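PDB 1QHQ: auracyanin-B-2 from Chloroflexus aurantiacus, which probably serves as a soluble blue copper electron carrier that accepts electrons from the membrane-bound alternative complex III. Local coordinates for residues A[56-62]-A[118-124]. Residue numbers count along the deposited sequence, not the author numbering.
Sequences QHNWVLV and YLYICTF. With CU (copper (II) ion), chain B.
Trp-59 (chi1 t) sets its NE1 over one face of the Tyr-120 ring (chi1 p), 3.2 Å from Tyr-120 CD2, the plane of its five-membered ring inclined 34° to the phenol. The extended strands 60-62 and 118-121 run antiparallel, axes 4.6 Å apart at 155°. Val-60 and Ile-121 form the hydrogen-bonded pair (N to O 2.8 Å both ways), Leu-61 and Tyr-120 the non-hydrogen-bonded pair (CA-CA 4.2 Å); Val-62 N reaches Leu-119 O at 2.9 Å. Past the strands, side chains replace backbone pairing. Asn-58 (chi1 p) accepts Thr-123 N at OD1 (2.9 Å) and gives ND2 to Thr-123 OG1 (3.0 Å), which also hydrogen-bonds Phe-84 O, tying the two copper-ligand loops together. Cys-122 SG accepts N-H bonds from Asn-58 and Phe-124, each N 3.4 Å away, and binds copper at 2.2 Å; His-57 ND1 binds it at 2.0 Å. With His-127 and Met-132 this makes the type 1 site of a cupredoxin, the thiolate held by two backbone amides. In the mixed sheet, strand 60-62 lies between 116-121 and 93-96, while 133-139 flanks 116-121 on its other edge; Trp-59 packs on strand 42-49 of the other sheet, and Val-62 and Thr-123 touch helix 66-77.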
loop_
_atom_site.group_PDB
_atom_site.type_symbol
_atom_site.label_atom_id
_atom_site.label_comp_id
_atom_site.label_asym_id
_atom_site.label_seq_id
_atom_site.Cartn_x
_atom_site.Cartn_y
_atom_site.Cartn_z
ATOM N N GLN A 56 -5.752 -12.368 3.088
ATOM C CA GLN A 56 -4.911 -11.616 2.178
ATOM C C GLN A 56 -4.906 -10.119 2.459
ATOM O O GLN A 56 -5.900 -9.555 2.867
ATOM C CB GLN A 56 -5.396 -11.825 0.744
ATOM C CG GLN A 56 -5.173 -13.268 0.275
ATOM C CD GLN A 56 -6.038 -13.563 -0.940
ATOM O OE1 GLN A 56 -7.279 -13.622 -0.792
ATOM N NE2 GLN A 56 -5.450 -13.686 -2.091
ATOM N N HIS A 57 -3.769 -9.476 2.099
ATOM C CA HIS A 57 -3.624 -8.043 2.309
ATOM C C HIS A 57 -2.531 -7.477 1.368
ATOM O O HIS A 57 -1.617 -8.168 0.973
ATOM C CB HIS A 57 -3.104 -7.735 3.705
ATOM C CG HIS A 57 -3.964 -8.027 4.890
ATOM N ND1 HIS A 57 -5.215 -7.449 5.048
ATOM C CD2 HIS A 57 -3.693 -8.676 6.030
ATOM C CE1 HIS A 57 -5.695 -7.801 6.224
ATOM N NE2 HIS A 57 -4.805 -8.558 6.851
ATOM N N ASN A 58 -2.733 -6.181 1.072
ATOM C CA ASN A 58 -1.658 -5.492 0.308
ATOM C C ASN A 58 -1.482 -4.129 0.999
ATOM O O ASN A 58 -2.069 -3.813 1.984
ATOM C CB ASN A 58 -1.901 -5.371 -1.141
ATOM C CG ASN A 58 -2.999 -4.449 -1.583
ATOM O OD1 ASN A 58 -3.753 -3.990 -0.706
ATOM N ND2 ASN A 58 -3.127 -4.169 -2.867
ATOM N N TRP A 59 -0.463 -3.402 0.505
ATOM C CA TRP A 59 -0.191 -2.029 0.974
ATOM C C TRP A 59 -0.211 -1.131 -0.257
ATOM O O TRP A 59 0.525 -1.395 -1.251
ATOM C CB TRP A 59 1.135 -1.961 1.685
ATOM C CG TRP A 59 1.505 -0.592 2.215
ATOM C CD1 TRP A 59 1.217 -0.138 3.462
ATOM C CD2 TRP A 59 2.229 0.442 1.547
ATOM N NE1 TRP A 59 1.736 1.156 3.624
ATOM C CE2 TRP A 59 2.315 1.509 2.429
ATOM C CE3 TRP A 59 2.787 0.539 0.264
ATOM C CZ2 TRP A 59 3.027 2.688 2.116
ATOM C CZ3 TRP A 59 3.461 1.732 -0.074
ATOM C CH2 TRP A 59 3.534 2.779 0.837
ATOM N N VAL A 60 -1.059 -0.123 -0.227
ATOM C CA VAL A 60 -1.283 0.758 -1.364
ATOM C C VAL A 60 -1.219 2.225 -0.932
ATOM O O VAL A 60 -1.989 2.670 -0.127
ATOM C CB VAL A 60 -2.656 0.555 -2.046
ATOM C CG1 VAL A 60 -2.778 1.445 -3.291
ATOM C CG2 VAL A 60 -2.804 -0.907 -2.456
ATOM N N LEU A 61 -0.220 2.945 -1.502
ATOM C CA LEU A 61 -0.116 4.391 -1.162
ATOM C C LEU A 61 -0.828 5.208 -2.225
ATOM O O LEU A 61 -0.568 5.033 -3.402
ATOM C CB LEU A 61 1.397 4.737 -1.154
ATOM C CG LEU A 61 1.625 6.259 -0.905
ATOM C CD1 LEU A 61 1.168 6.588 0.514
ATOM C CD2 LEU A 61 3.105 6.588 -1.050
ATOM N N VAL A 62 -1.758 6.064 -1.801
ATOM C CA VAL A 62 -2.519 6.846 -2.759
ATOM C C VAL A 62 -2.152 8.332 -2.669
ATOM O O VAL A 62 -1.695 8.794 -1.647
ATOM C CB VAL A 62 -4.026 6.651 -2.648
ATOM C CG1 VAL A 62 -4.364 5.147 -2.630
ATOM C CG2 VAL A 62 -4.606 7.351 -1.460
ATOM N N TYR A 118 -0.687 11.653 3.037
ATOM C CA TYR A 118 -1.176 10.719 2.039
ATOM C C TYR A 118 -1.714 9.465 2.764
ATOM O O TYR A 118 -1.094 9.042 3.743
ATOM C CB TYR A 118 0.006 10.232 1.167
ATOM C CG TYR A 118 0.708 11.361 0.431
ATOM C CD1 TYR A 118 1.755 12.047 1.038
ATOM C CD2 TYR A 118 0.373 11.633 -0.879
ATOM C CE1 TYR A 118 2.382 13.079 0.335
ATOM C CE2 TYR A 118 1.047 12.615 -1.604
ATOM C CZ TYR A 118 2.020 13.335 -0.947
ATOM O OH TYR A 118 2.697 14.332 -1.670
ATOM N N LEU A 119 -2.808 8.930 2.277
ATOM C CA LEU A 119 -3.268 7.666 2.897
ATOM C C LEU A 119 -2.576 6.483 2.225
ATOM O O LEU A 119 -2.346 6.485 1.018
ATOM C CB LEU A 119 -4.773 7.492 2.665
ATOM C CG LEU A 119 -5.698 8.321 3.538
ATOM C CD1 LEU A 119 -7.156 7.994 3.149
ATOM C CD2 LEU A 119 -5.485 8.066 5.005
ATOM N N TYR A 120 -2.358 5.449 3.037
ATOM C CA TYR A 120 -2.057 4.124 2.503
ATOM C C TYR A 120 -3.252 3.211 2.958
ATOM O O TYR A 120 -3.792 3.464 4.032
ATOM C CB TYR A 120 -0.762 3.539 2.912
ATOM C CG TYR A 120 -0.429 3.505 4.373
ATOM C CD1 TYR A 120 0.249 4.616 4.963
ATOM C CD2 TYR A 120 -0.718 2.413 5.192
ATOM C CE1 TYR A 120 0.606 4.556 6.279
ATOM C CE2 TYR A 120 -0.365 2.390 6.516
ATOM C CZ TYR A 120 0.306 3.473 7.070
ATOM O OH TYR A 120 0.644 3.468 8.396
ATOM N N ILE A 121 -3.637 2.325 2.084
ATOM C CA ILE A 121 -4.791 1.453 2.376
ATOM C C ILE A 121 -4.451 0.049 1.919
ATOM O O ILE A 121 -3.477 -0.220 1.210
ATOM C CB ILE A 121 -6.062 1.890 1.572
ATOM C CG1 ILE A 121 -5.856 1.774 0.096
ATOM C CG2 ILE A 121 -6.444 3.324 1.985
ATOM C CD1 ILE A 121 -7.048 2.218 -0.775
ATOM N N CYS A 122 -5.340 -0.882 2.268
ATOM C CA CYS A 122 -5.318 -2.215 1.684
ATOM C C CYS A 122 -6.518 -2.269 0.709
ATOM O O CYS A 122 -7.575 -1.744 1.084
ATOM C CB CYS A 122 -5.441 -3.270 2.745
ATOM S SG CYS A 122 -5.687 -4.946 2.069
ATOM N N THR A 123 -6.339 -2.800 -0.466
ATOM C CA THR A 123 -7.425 -2.867 -1.429
ATOM C C THR A 123 -8.112 -4.227 -1.509
ATOM O O THR A 123 -9.010 -4.335 -2.362
ATOM C CB THR A 123 -7.021 -2.418 -2.826
ATOM O OG1 THR A 123 -5.931 -3.177 -3.348
ATOM C CG2 THR A 123 -6.654 -0.925 -2.769
ATOM N N PHE A 124 -7.770 -5.153 -0.637
ATOM C CA PHE A 124 -8.571 -6.438 -0.708
ATOM C C PHE A 124 -10.020 -6.054 -0.375
ATOM O O PHE A 124 -10.246 -5.268 0.519
ATOM C CB PHE A 124 -8.023 -7.389 0.348
ATOM C CG PHE A 124 -8.574 -8.780 0.058
ATOM C CD1 PHE A 124 -8.039 -9.553 -0.933
ATOM C CD2 PHE A 124 -9.735 -9.167 0.722
ATOM C CE1 PHE A 124 -8.600 -10.791 -1.231
ATOM C CE2 PHE A 124 -10.300 -10.395 0.414
ATOM C CZ PHE A 124 -9.740 -11.198 -0.560
HETATM CU CU CU B . -6.184 -6.176 3.818
#